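Local coordinates for protein agmatine N-acetyltransferase (Drosophila melanogaster, PDB 7CIW) that catalyses acetyl transfer from acetyl-CoA to the amine of agmatine, as a GCN5-related N-acetyltransferase of the arylalkylamine subfamily, at residues E34-G39 with H105-V110; T112-C117 with V209-L214; V162-T167 with L178-I183. The protein carries 1 engineered substitution. One frame throughout, in Å; residues are numbered along the deposited sequence.

Contact 1. Residues E34-G39 with H105-V110; sequences EPLTAG and HLLSAV. With G0R (N-(4-carbamimidamidobutyl)ethanamide), chain C.
Leu36, on the short helix 35-38 that lines the acetylagmatine pocket, packs against Leu106 and Leu107 of helix 99-114. One methyl carries most of the contact: Leu36 CD1 lies 3.7 Å from Leu106 CD2 and 3.9 Å from Leu107 CD2. With CG turned anti to the carbonyl carbon (chi1 -53°), the Leu36 side chain leaves the helix toward the longer one and meets Leu106 at a slant. The same CD1 also sits 3.7 Å from G0R C7 in the ligand's tetramethylene chain, so a branched apolar residue suits a place shared by helix and bound acetylagmatine.

Beside it, Glu34 is the N-cap of helix 35-38. Its carboxylate folds back over the first turn, where OE2 accepts from Leu36 N at 2.9 Å and OE1 from Thr37 N at 2.8 Å, both donors standing above the carboxylate plane. A third donor, Thr37 OG1, reaches OE1 at 2.6 Å from nearly straight ahead of the C-O bond. OE2 is also hydrogen-bonded to Thr167, linking the cap to the coenzyme site. Having given its proton to Glu34, Thr37 OG1 can still accept, and G0R N12 of the guanidinium group makes a weak hydrogen bond to it at 3.2 Å. Asp49 and Tyr30 also hydrogen-bond the ligand.

The chemistry is thus divided to match the agmatine part of the ligand: leucine methyl against the aliphatic chain, threonine hydroxyl at the polar end, and, held by the helix it caps, Glu34 OE1 3.2 Å from G0R C8, next to the guanidinium.

Contact 2. Residues T112-C117 with V209-L214; sequences TATDVC and VQTFVL
Thr114 faces Thr211 and Val116 faces Val213 where the end of helix 99-114 and the start of helix 116-119 pass over strand 208-215. The CA atoms of the threonines are 7.7 Å apart and those of the valines 8.6 Å, a spacing that leaves room for side chains but not for direct backbone contact. Both segments advance in the same sense, two residues at a time. On the strand this is the usual alternation, with Thr211 and Val213 on one face of the mixed GNAT sheet while Phe212 points to the other, which helix 169-177 covers. The helical segment also reaches strand 181-187, Thr114 touching Asn184 and Val116 touching Ile183. On the helical side the step is made by Asp115, whose positive phi (45°) breaks the helix before helix 116-119 begins. Its carboxylate forms a salt bridge with Arg118, and Arg119 binds the carbonyls of Ala113 and Thr114 at the helix end.

The threonines approach tip to tip, Thr114 CG2 lying 3.7 Å from Thr211 CG2. Thr114 OG1 sits between its own backbone N and carbonyl carbon (chi1 54°), from where it bonds back to Val110 O, and this rotation sends the methyl to the strand. Thr211 OG1 is likewise engaged elsewhere, with Asp165 OD1. The valines slide past one another in opposite directions and touch more loosely, Val116 CG1 to Val213 CG1 at 4.1 Å; Leu161 of the neighbouring strand lies against both. Beta-branched residues suit the extended strand and present compact methyl surfaces to the helix.

Although half of the touching residues bear a hydroxyl, the interface itself is therefore apolar: each buried OG1 is satisfied within its own helix or sheet, and methyl meets methyl between them.

Contact 3. Residues V162-T167 with L178-I183; sequences VSVDCT and LGYQLI. With G0R (N-(4-carbamimidamidobutyl)ethanamide), chain C; COA (coenzyme A), chain B.
Val162 sets CG1 at the edge of the Tyr180 ring, near its plane and 3.5 Å from Tyr180 OH. The strand then turns Ser163 to the opposite face, where its hydroxyl binds His127. Val164 comes back to the tyrosine, its side chain crossing that of Tyr180 at about a right angle with CG1 4.0 Å from Tyr180 CE2. With CG2 anti to the backbone N, that second methyl reaches G0R C1, the acetyl methyl, at 3.7 Å. A phenylalanine in place of Tyr180 would probably leave a gap beside Val162 CG1, where the hydroxyl now packs.

These segments belong to a beta-alpha-beta crossover of the GNAT fold: strand 161-166, helix 169-177 and strand 181-187, with strand 208-215 inserted between the two parallel strands. Gly179 ends the helix in a Schellman motif, its positive phi (89°) being one that a side chain would crowd against the preceding carbonyl.

Further along, Asp165 O accepts a weak hydrogen bond from the amide G0R N4 at 3.1 Å. Cys166 centres an inverse gamma turn, its CA 3.7 Å from the coenzyme A sulfur, S1P, and Thr167 OG1 lies 3.5 Å from COA C2P.

How the contacts relate
From the N terminus, contact 1 closes first, bringing the pocket helix 35-38 to helix 99-114 across 65 intervening residues. Contact 2 opens on the end of that same long helix and closes only at strand 208-215, 91 residues later. Contact 3 is short-range and falls wholly within this second loop, spanning helix 169-177. None of the three cross. Contacts 2 and 3 share one sheet, since strand 208-215 lies between strands 161-166 and 181-187; backbone hydrogen bonds from Cys166 N to Gln210 O and from Ile183 N to Thr211 O join them. Contacts 1 and 3 approach acetylagmatine from different parts of the fold, while Val110 packs on Thr211 between contacts 1 and 2.

Contact 1. Residues E34-G39 with H105-V110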
loop_
_atom_site.group_PDB
_atom_site.type_symbol
_atom_site.label_atom_id
_atom_site.label_comp_id
_atom_site.label_asym_id
_atom_site.label_seq_id
_atom_site.Cartn_x
_atom_site.Cartn_y
_atom_site.Cartn_z
ATOM N N GLU A 34 4.126 8.220 -5.325
ATOM C CA GLU A 34 3.623 7.869 -4.005
ATOM C C GLU A 34 4.139 8.879 -2.981
ATOM O O GLU A 34 5.352 9.137 -2.929
ATOM C CB GLU A 34 4.048 6.452 -3.638
ATOM C CG GLU A 34 3.331 5.910 -2.414
ATOM C CD GLU A 34 3.961 6.411 -1.143
ATOM O OE1 GLU A 34 5.201 6.341 -1.042
ATOM O OE2 GLU A 34 3.224 6.899 -0.256
ATOM N N PRO A 35 3.264 9.491 -2.178
ATOM C CA PRO A 35 3.709 10.630 -1.349
ATOM C C PRO A 35 4.853 10.344 -0.378
ATOM O O PRO A 35 5.724 11.207 -0.240
ATOM C CB PRO A 35 2.419 11.037 -0.622
ATOM C CG PRO A 35 1.347 10.739 -1.631
ATOM C CD PRO A 35 1.790 9.436 -2.283
ATOM N N LEU A 36 4.896 9.199 0.320
ATOM C CA LEU A 36 6.043 8.978 1.217
ATOM C C LEU A 36 7.340 8.848 0.434
ATOM O O LEU A 36 8.381 9.365 0.857
ATOM C CB LEU A 36 5.854 7.738 2.079
ATOM C CG LEU A 36 4.570 7.642 2.886
ATOM C CD1 LEU A 36 4.686 6.473 3.879
ATOM C CD2 LEU A 36 4.304 8.962 3.596
ATOM N N THR A 37 7.300 8.139 -0.694
ATOM C CA THR A 37 8.484 7.983 -1.528
ATOM C C THR A 37 8.893 9.307 -2.160
ATOM O O THR A 37 10.085 9.629 -2.220
ATOM C CB THR A 37 8.216 6.923 -2.596
ATOM O OG1 THR A 37 7.520 5.824 -1.999
ATOM C CG2 THR A 37 9.523 6.407 -3.201
ATOM N N ALA A 38 7.921 10.088 -2.637
ATOM C CA ALA A 38 8.233 11.378 -3.240
ATOM C C ALA A 38 8.658 12.398 -2.199
ATOM O O ALA A 38 9.333 13.375 -2.541
ATOM C CB ALA A 38 7.030 11.907 -4.020
ATOM N N GLY A 39 8.288 12.187 -0.946
ATOM C CA GLY A 39 8.589 13.105 0.134
ATOM C C GLY A 39 9.843 12.792 0.916
ATOM O O GLY A 39 10.102 13.435 1.939
ATOM N N HIS A 105 9.288 4.579 9.712
ATOM C CA HIS A 105 8.930 5.220 10.976
ATOM C C HIS A 105 7.549 5.868 10.898
ATOM O O HIS A 105 6.777 5.804 11.864
ATOM C CB HIS A 105 10.002 6.224 11.390
ATOM C CG HIS A 105 11.075 5.623 12.246
ATOM N ND1 HIS A 105 12.251 5.122 11.728
ATOM C CD2 HIS A 105 11.138 5.417 13.583
ATOM C CE1 HIS A 105 12.999 4.654 12.713
ATOM N NE2 HIS A 105 12.346 4.818 13.848
ATOM N N LEU A 106 7.189 6.439 9.743
ATOM C CA LEU A 106 5.825 6.940 9.591
ATOM C C LEU A 106 4.821 5.789 9.570
ATOM O O LEU A 106 3.815 5.815 10.289
ATOM C CB LEU A 106 5.692 7.789 8.325
ATOM C CG LEU A 106 4.273 8.355 8.182
ATOM C CD1 LEU A 106 4.296 9.840 7.898
ATOM C CD2 LEU A 106 3.410 7.603 7.153
ATOM N N LEU A 107 5.083 4.762 8.761
ATOM C CA LEU A 107 4.136 3.654 8.667
ATOM C C LEU A 107 3.958 2.957 10.011
ATOM O O LEU A 107 2.859 2.486 10.345
ATOM C CB LEU A 107 4.608 2.666 7.601
ATOM C CG LEU A 107 4.505 3.186 6.166
ATOM C CD1 LEU A 107 5.094 2.174 5.181
ATOM C CD2 LEU A 107 3.063 3.508 5.806
ATOM N N SER A 108 5.027 2.882 10.802
ATOM C CA SER A 108 4.926 2.230 12.101
ATOM C C SER A 108 4.129 3.081 13.079
ATOM O O SER A 108 3.348 2.548 13.874
ATOM C CB SER A 108 6.327 1.939 12.648
ATOM O OG SER A 108 6.296 1.477 13.991
ATOM N N ALA A 109 4.317 4.405 13.043
ATOM C CA ALA A 109 3.474 5.270 13.861
ATOM C C ALA A 109 2.000 5.058 13.541
ATOM O O ALA A 109 1.163 5.006 14.449
ATOM C CB ALA A 109 3.862 6.738 13.668
ATOM N N VAL A 110 1.670 4.905 12.256
ATOM C CA VAL A 110 0.281 4.695 11.856
ATOM C C VAL A 110 -0.222 3.324 12.308
ATOM O O VAL A 110 -1.366 3.185 12.756
ATOM C CB VAL A 110 0.157 4.874 10.332
ATOM C CG1 VAL A 110 -1.220 4.479 9.863
ATOM C CG2 VAL A 110 0.494 6.323 9.946
HETATM C C10 G0R C . 6.707 2.148 0.407
HETATM N N12 G0R C . 7.503 3.265 -0.085
HETATM C C1 G0R C . -1.686 1.653 -0.803
HETATM C C2 G0R C . -0.386 2.452 -0.748
HETATM C C5 G0R C . 1.291 3.759 0.620
HETATM C C6 G0R C . 2.411 2.920 1.242
HETATM C C7 G0R C . 3.664 3.745 1.555
HETATM C C8 G0R C . 4.839 3.571 0.584
HETATM N N4 G0R C . 0.059 2.994 0.519
HETATM N N9 G0R C . 5.497 2.290 0.714
HETATM N N11 G0R C . 7.304 0.843 0.544
HETATM O O3 G0R C . 0.256 2.614 -1.733
#

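Contact 2. Residues T112-C117 with V209-L214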
loop_
_atom_site.group_PDB
_atom_site.type_symbol
_atom_site.label_atom_id
_atom_site.label_comp_id
_atom_site.label_asym_id
_atom_site.label_seq_id
_atom_site.Cartn_x
_atom_site.Cartn_y
_atom_site.Cartn_z
ATOM N N THR A 112 0.759 1.595 14.898
ATOM C CA THR A 112 0.530 1.656 16.338
ATOM C C THR A 112 -0.768 2.386 16.654
ATOM O O THR A 112 -1.520 1.973 17.544
ATOM C CB THR A 112 1.703 2.357 17.021
ATOM O OG1 THR A 112 2.864 1.527 16.930
ATOM C CG2 THR A 112 1.382 2.634 18.483
ATOM N N ALA A 113 -1.056 3.464 15.914
ATOM C CA ALA A 113 -2.261 4.240 16.182
ATOM C C ALA A 113 -3.520 3.506 15.738
ATOM O O ALA A 113 -4.572 3.645 16.379
ATOM C CB ALA A 113 -2.169 5.599 15.484
ATOM N N THR A 114 -3.446 2.723 14.656
ATOM C CA THR A 114 -4.660 2.072 14.158
ATOM C C THR A 114 -4.922 0.747 14.865
ATOM O O THR A 114 -6.057 0.482 15.279
ATOM C CB THR A 114 -4.577 1.864 12.647
ATOM O OG1 THR A 114 -3.374 1.162 12.306
ATOM C CG2 THR A 114 -4.586 3.203 11.933
ATOM N N ASP A 115 -3.895 -0.098 14.987
ATOM C CA ASP A 115 -3.942 -1.324 15.792
ATOM C C ASP A 115 -5.244 -2.094 15.547
ATOM O O ASP A 115 -6.005 -2.394 16.464
ATOM C CB ASP A 115 -3.768 -0.981 17.276
ATOM C CG ASP A 115 -3.333 -2.173 18.126
ATOM O OD1 ASP A 115 -3.144 -3.281 17.591
ATOM O OD2 ASP A 115 -3.183 -2.000 19.353
ATOM N N VAL A 116 -5.495 -2.411 14.273
ATOM C CA VAL A 116 -6.868 -2.718 13.870
ATOM C C VAL A 116 -7.342 -4.049 14.424
ATOM O O VAL A 116 -8.550 -4.274 14.550
ATOM C CB VAL A 116 -7.027 -2.701 12.340
ATOM C CG1 VAL A 116 -6.833 -1.294 11.792
ATOM C CG2 VAL A 116 -6.093 -3.748 11.667
ATOM N N CYS A 117 -6.431 -4.977 14.708
ATOM C CA CYS A 117 -6.858 -6.269 15.244
ATOM C C CYS A 117 -7.458 -6.112 16.632
ATOM O O CYS A 117 -8.497 -6.714 16.946
ATOM C CB CYS A 117 -5.669 -7.228 15.245
ATOM S SG CYS A 117 -5.281 -7.772 13.530
ATOM N N VAL A 209 -1.669 11.148 5.947
ATOM C CA VAL A 209 -1.935 9.742 5.671
ATOM C C VAL A 209 -3.244 9.389 6.364
ATOM O O VAL A 209 -3.405 9.593 7.575
ATOM C CB VAL A 209 -0.771 8.828 6.110
ATOM C CG1 VAL A 209 -0.298 9.138 7.525
ATOM C CG2 VAL A 209 -1.139 7.329 5.946
ATOM N N GLN A 210 -4.198 8.898 5.585
ATOM C CA GLN A 210 -5.531 8.564 6.069
ATOM C C GLN A 210 -5.712 7.059 5.960
ATOM O O GLN A 210 -5.690 6.514 4.853
ATOM C CB GLN A 210 -6.597 9.283 5.252
ATOM C CG GLN A 210 -6.500 10.790 5.320
ATOM C CD GLN A 210 -7.519 11.433 4.436
ATOM O OE1 GLN A 210 -8.648 11.653 4.855
ATOM N NE2 GLN A 210 -7.143 11.712 3.194
ATOM N N THR A 211 -5.902 6.397 7.098
ATOM C CA THR A 211 -6.055 4.949 7.108
ATOM C C THR A 211 -7.528 4.579 7.051
ATOM O O THR A 211 -8.328 5.076 7.847
ATOM C CB THR A 211 -5.402 4.353 8.349
ATOM O OG1 THR A 211 -4.009 4.673 8.324
ATOM C CG2 THR A 211 -5.552 2.829 8.362
ATOM N N PHE A 212 -7.872 3.703 6.107
ATOM C CA PHE A 212 -9.237 3.240 5.899
ATOM C C PHE A 212 -9.301 1.729 6.077
ATOM O O PHE A 212 -8.321 1.015 5.823
ATOM C CB PHE A 212 -9.732 3.583 4.495
ATOM C CG PHE A 212 -9.979 5.047 4.255
ATOM C CD1 PHE A 212 -8.935 5.913 3.940
ATOM C CD2 PHE A 212 -11.270 5.544 4.286
ATOM C CE1 PHE A 212 -9.183 7.252 3.686
ATOM C CE2 PHE A 212 -11.523 6.877 4.039
ATOM C CZ PHE A 212 -10.479 7.735 3.743
ATOM N N VAL A 213 -10.469 1.242 6.499
ATOM C CA VAL A 213 -10.727 -0.188 6.586
ATOM C C VAL A 213 -12.035 -0.526 5.888
ATOM O O VAL A 213 -12.934 0.306 5.739
ATOM C CB VAL A 213 -10.767 -0.706 8.040
ATOM C CG1 VAL A 213 -9.479 -0.371 8.759
ATOM C CG2 VAL A 213 -11.960 -0.116 8.777
ATOM N N LEU A 214 -12.126 -1.785 5.466
ATOM C CA LEU A 214 -13.347 -2.355 4.917
ATOM C C LEU A 214 -13.654 -3.636 5.668
ATOM O O LEU A 214 -12.793 -4.512 5.776
ATOM C CB LEU A 214 -13.196 -2.649 3.422
ATOM C CG LEU A 214 -14.437 -3.267 2.770
ATOM C CD1 LEU A 214 -15.528 -2.203 2.587
ATOM C CD2 LEU A 214 -14.071 -3.930 1.443
#

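Contact 3. Residues V162-T167 with L178-I183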
loop_
_atom_site.group_PDB
_atom_site.type_symbol
_atom_site.label_atom_id
_atom_site.label_comp_id
_atom_site.label_asym_id
_atom_site.label_seq_id
_atom_site.Cartn_x
_atom_site.Cartn_y
_atom_site.Cartn_z
ATOM N N VAL A 162 -10.069 -5.522 5.709
ATOM C CA VAL A 162 -9.021 -5.003 4.830
ATOM C C VAL A 162 -8.649 -3.624 5.349
ATOM O O VAL A 162 -9.533 -2.859 5.738
ATOM C CB VAL A 162 -9.477 -4.907 3.358
ATOM C CG1 VAL A 162 -8.382 -4.291 2.471
ATOM C CG2 VAL A 162 -9.891 -6.271 2.829
ATOM N N SER A 163 -7.355 -3.311 5.371
ATOM C CA SER A 163 -6.899 -1.981 5.771
ATOM C C SER A 163 -5.955 -1.421 4.718
ATOM O O SER A 163 -5.332 -2.165 3.960
ATOM C CB SER A 163 -6.201 -1.999 7.135
ATOM O OG SER A 163 -5.100 -2.904 7.143
ATOM N N VAL A 164 -5.847 -0.088 4.682
ATOM C CA VAL A 164 -4.978 0.562 3.703
ATOM C C VAL A 164 -4.610 1.959 4.200
ATOM O O VAL A 164 -5.475 2.693 4.693
ATOM C CB VAL A 164 -5.655 0.594 2.313
ATOM C CG1 VAL A 164 -7.019 1.327 2.371
ATOM C CG2 VAL A 164 -4.734 1.222 1.263
ATOM N N ASP A 165 -3.321 2.316 4.129
ATOM C CA ASP A 165 -2.862 3.659 4.498
ATOM C C ASP A 165 -2.847 4.522 3.246
ATOM O O ASP A 165 -1.909 4.466 2.451
ATOM C CB ASP A 165 -1.468 3.626 5.122
ATOM C CG ASP A 165 -1.388 2.758 6.363
ATOM O OD1 ASP A 165 -2.364 2.729 7.142
ATOM O OD2 ASP A 165 -0.336 2.111 6.564
ATOM N N CYS A 166 -3.865 5.361 3.085
ATOM C CA CYS A 166 -3.933 6.247 1.927
ATOM C C CYS A 166 -3.056 7.464 2.184
ATOM O O CYS A 166 -3.480 8.475 2.750
ATOM C CB CYS A 166 -5.376 6.628 1.633
ATOM S SG CYS A 166 -6.403 5.215 1.146
ATOM N N THR A 167 -1.794 7.338 1.793
ATOM C CA THR A 167 -0.874 8.462 1.830
ATOM C C THR A 167 -1.232 9.511 0.783
ATOM O O THR A 167 -0.825 10.669 0.914
ATOM C CB THR A 167 0.547 7.943 1.618
ATOM O OG1 THR A 167 0.610 7.261 0.363
ATOM C CG2 THR A 167 0.914 6.955 2.722
ATOM N N LEU A 178 -15.469 3.137 -2.650
ATOM C CA LEU A 178 -15.668 1.717 -2.406
ATOM C C LEU A 178 -16.396 1.426 -1.095
ATOM O O LEU A 178 -16.733 0.264 -0.839
ATOM C CB LEU A 178 -14.310 1.007 -2.408
ATOM C CG LEU A 178 -13.636 0.993 -3.778
ATOM C CD1 LEU A 178 -12.262 0.331 -3.699
ATOM C CD2 LEU A 178 -14.517 0.286 -4.815
ATOM N N GLY A 179 -16.652 2.436 -0.269
ATOM C CA GLY A 179 -17.333 2.217 0.991
ATOM C C GLY A 179 -16.443 1.903 2.171
ATOM O O GLY A 179 -16.940 1.401 3.186
ATOM N N TYR A 180 -15.144 2.162 2.073
ATOM C CA TYR A 180 -14.283 2.017 3.235
ATOM C C TYR A 180 -14.579 3.130 4.235
ATOM O O TYR A 180 -15.127 4.182 3.884
ATOM C CB TYR A 180 -12.809 2.096 2.841
ATOM C CG TYR A 180 -12.193 0.887 2.168
ATOM C CD1 TYR A 180 -12.737 0.349 1.012
ATOM C CD2 TYR A 180 -11.024 0.323 2.673
ATOM C CE1 TYR A 180 -12.148 -0.751 0.389
ATOM C CE2 TYR A 180 -10.429 -0.764 2.051
ATOM C CZ TYR A 180 -10.995 -1.290 0.921
ATOM O OH TYR A 180 -10.402 -2.374 0.314
ATOM N N GLN A 181 -14.201 2.903 5.490
ATOM C CA GLN A 181 -14.384 3.899 6.543
ATOM C C GLN A 181 -13.039 4.399 7.054
ATOM O O GLN A 181 -12.116 3.617 7.281
ATOM C CB GLN A 181 -15.190 3.329 7.715
ATOM C CG GLN A 181 -16.636 2.997 7.378
ATOM C CD GLN A 181 -16.866 1.506 7.282
ATOM O OE1 GLN A 181 -16.672 0.777 8.256
ATOM N NE2 GLN A 181 -17.282 1.042 6.108
ATOM N N LEU A 182 -12.957 5.710 7.263
ATOM C CA LEU A 182 -11.748 6.328 7.793
ATOM C C LEU A 182 -11.582 6.009 9.275
ATOM O O LEU A 182 -12.532 6.143 10.048
ATOM C CB LEU A 182 -11.834 7.841 7.606
ATOM C CG LEU A 182 -10.715 8.691 8.193
ATOM C CD1 LEU A 182 -9.426 8.438 7.426
ATOM C CD2 LEU A 182 -11.125 10.164 8.123
ATOM N N ILE A 183 -10.363 5.643 9.693
ATOM C CA ILE A 183 -10.150 5.339 11.106
ATOM C C ILE A 183 -9.003 6.129 11.726
ATOM O O ILE A 183 -8.855 6.128 12.954
ATOM C CB ILE A 183 -9.922 3.833 11.350
ATOM C CG1 ILE A 183 -8.657 3.340 10.651
ATOM C CG2 ILE A 183 -11.144 3.005 10.931
ATOM C CD1 ILE A 183 -8.139 2.042 11.241
HETATM C C10 G0R C . 6.707 2.148 0.407
HETATM N N12 G0R C . 7.503 3.265 -0.085
HETATM C C1 G0R C . -1.686 1.653 -0.803
HETATM C C2 G0R C . -0.386 2.452 -0.748
HETATM C C5 G0R C . 1.291 3.759 0.620
HETATM C C6 G0R C . 2.411 2.920 1.242
HETATM C C7 G0R C . 3.664 3.745 1.555
HETATM C C8 G0R C . 4.839 3.571 0.584
HETATM N N4 G0R C . 0.059 2.994 0.519
HETATM N N9 G0R C . 5.497 2.290 0.714
HETATM N N11 G0R C . 7.304 0.843 0.544
HETATM O O3 G0R C . 0.256 2.614 -1.733
HETATM N N1A COA B . -3.240 12.731 -10.085
HETATM C C2A COA B . -4.235 13.531 -10.557
HETATM N N3A COA B . -5.511 13.041 -10.708
HETATM C C4A COA B . -5.788 11.765 -10.395
HETATM C C5A COA B . -4.803 10.979 -9.935
HETATM C C6A COA B . -3.525 11.478 -9.779
HETATM N N6A COA B . -2.152 11.015 -9.321
HETATM N N7A COA B . -5.298 9.741 -9.683
HETATM C C8A COA B . -6.603 9.748 -9.990
HETATM N N9A COA B . -6.900 10.986 -10.414
HETATM C C1B COA B . -8.010 11.572 -10.890
HETATM C C2B COA B . -8.419 10.778 -12.156
HETATM O O2B COA B . -7.679 11.223 -13.359
HETATM C C3B COA B . -9.759 10.906 -12.241
HETATM O O3B COA B . -10.218 12.212 -12.682
HETATM P P3B COA B . -10.554 12.586 -14.268
HETATM O O7A COA B . -11.048 11.356 -15.005
HETATM O O8A COA B . -11.552 13.747 -14.322
HETATM O O9A COA B . -9.228 13.044 -14.857
HETATM C C4B COA B . -10.249 10.869 -10.683
HETATM O O4B COA B . -9.233 11.301 -9.947
HETATM C C5B COA B . -10.713 9.493 -10.270
HETATM O O5B COA B . -9.785 8.551 -10.791
HETATM P P1A COA B . -9.665 7.011 -10.138
HETATM O O1A COA B . -10.342 6.879 -8.771
HETATM O O2A COA B . -10.174 6.000 -11.155
HETATM O O3A COA B . -8.056 6.821 -9.890
HETATM P P2A COA B . -7.125 5.549 -10.352
HETATM O O4A COA B . -6.999 5.514 -11.845
HETATM O O5A COA B . -7.676 4.274 -9.756
HETATM O O6A COA B . -5.687 5.983 -9.678
HETATM C CBP COA B . -4.194 5.885 -7.911
HETATM C CCP COA B . -5.623 6.161 -8.302
HETATM C CDP COA B . -3.946 4.348 -8.085
HETATM C CEP COA B . -3.962 6.287 -6.447
HETATM C CAP COA B . -3.287 6.730 -8.802
HETATM O OAP COA B . -3.477 8.086 -8.479
HETATM C C9P COA B . -1.786 6.417 -8.648
HETATM O O9P COA B . -1.272 5.459 -9.138
HETATM N N8P COA B . -0.971 7.359 -7.907
HETATM C C7P COA B . 0.486 7.179 -7.760
HETATM C C6P COA B . 0.916 6.104 -6.671
HETATM C C5P COA B . 0.137 6.423 -5.420
HETATM O O5P COA B . 0.164 7.512 -4.909
HETATM N N4P COA B . -0.663 5.297 -4.858
HETATM C C3P COA B . -1.522 5.407 -3.691
HETATM C C2P COA B . -0.750 5.647 -2.393
HETATM S S1P COA B . -2.083 5.487 -1.165
#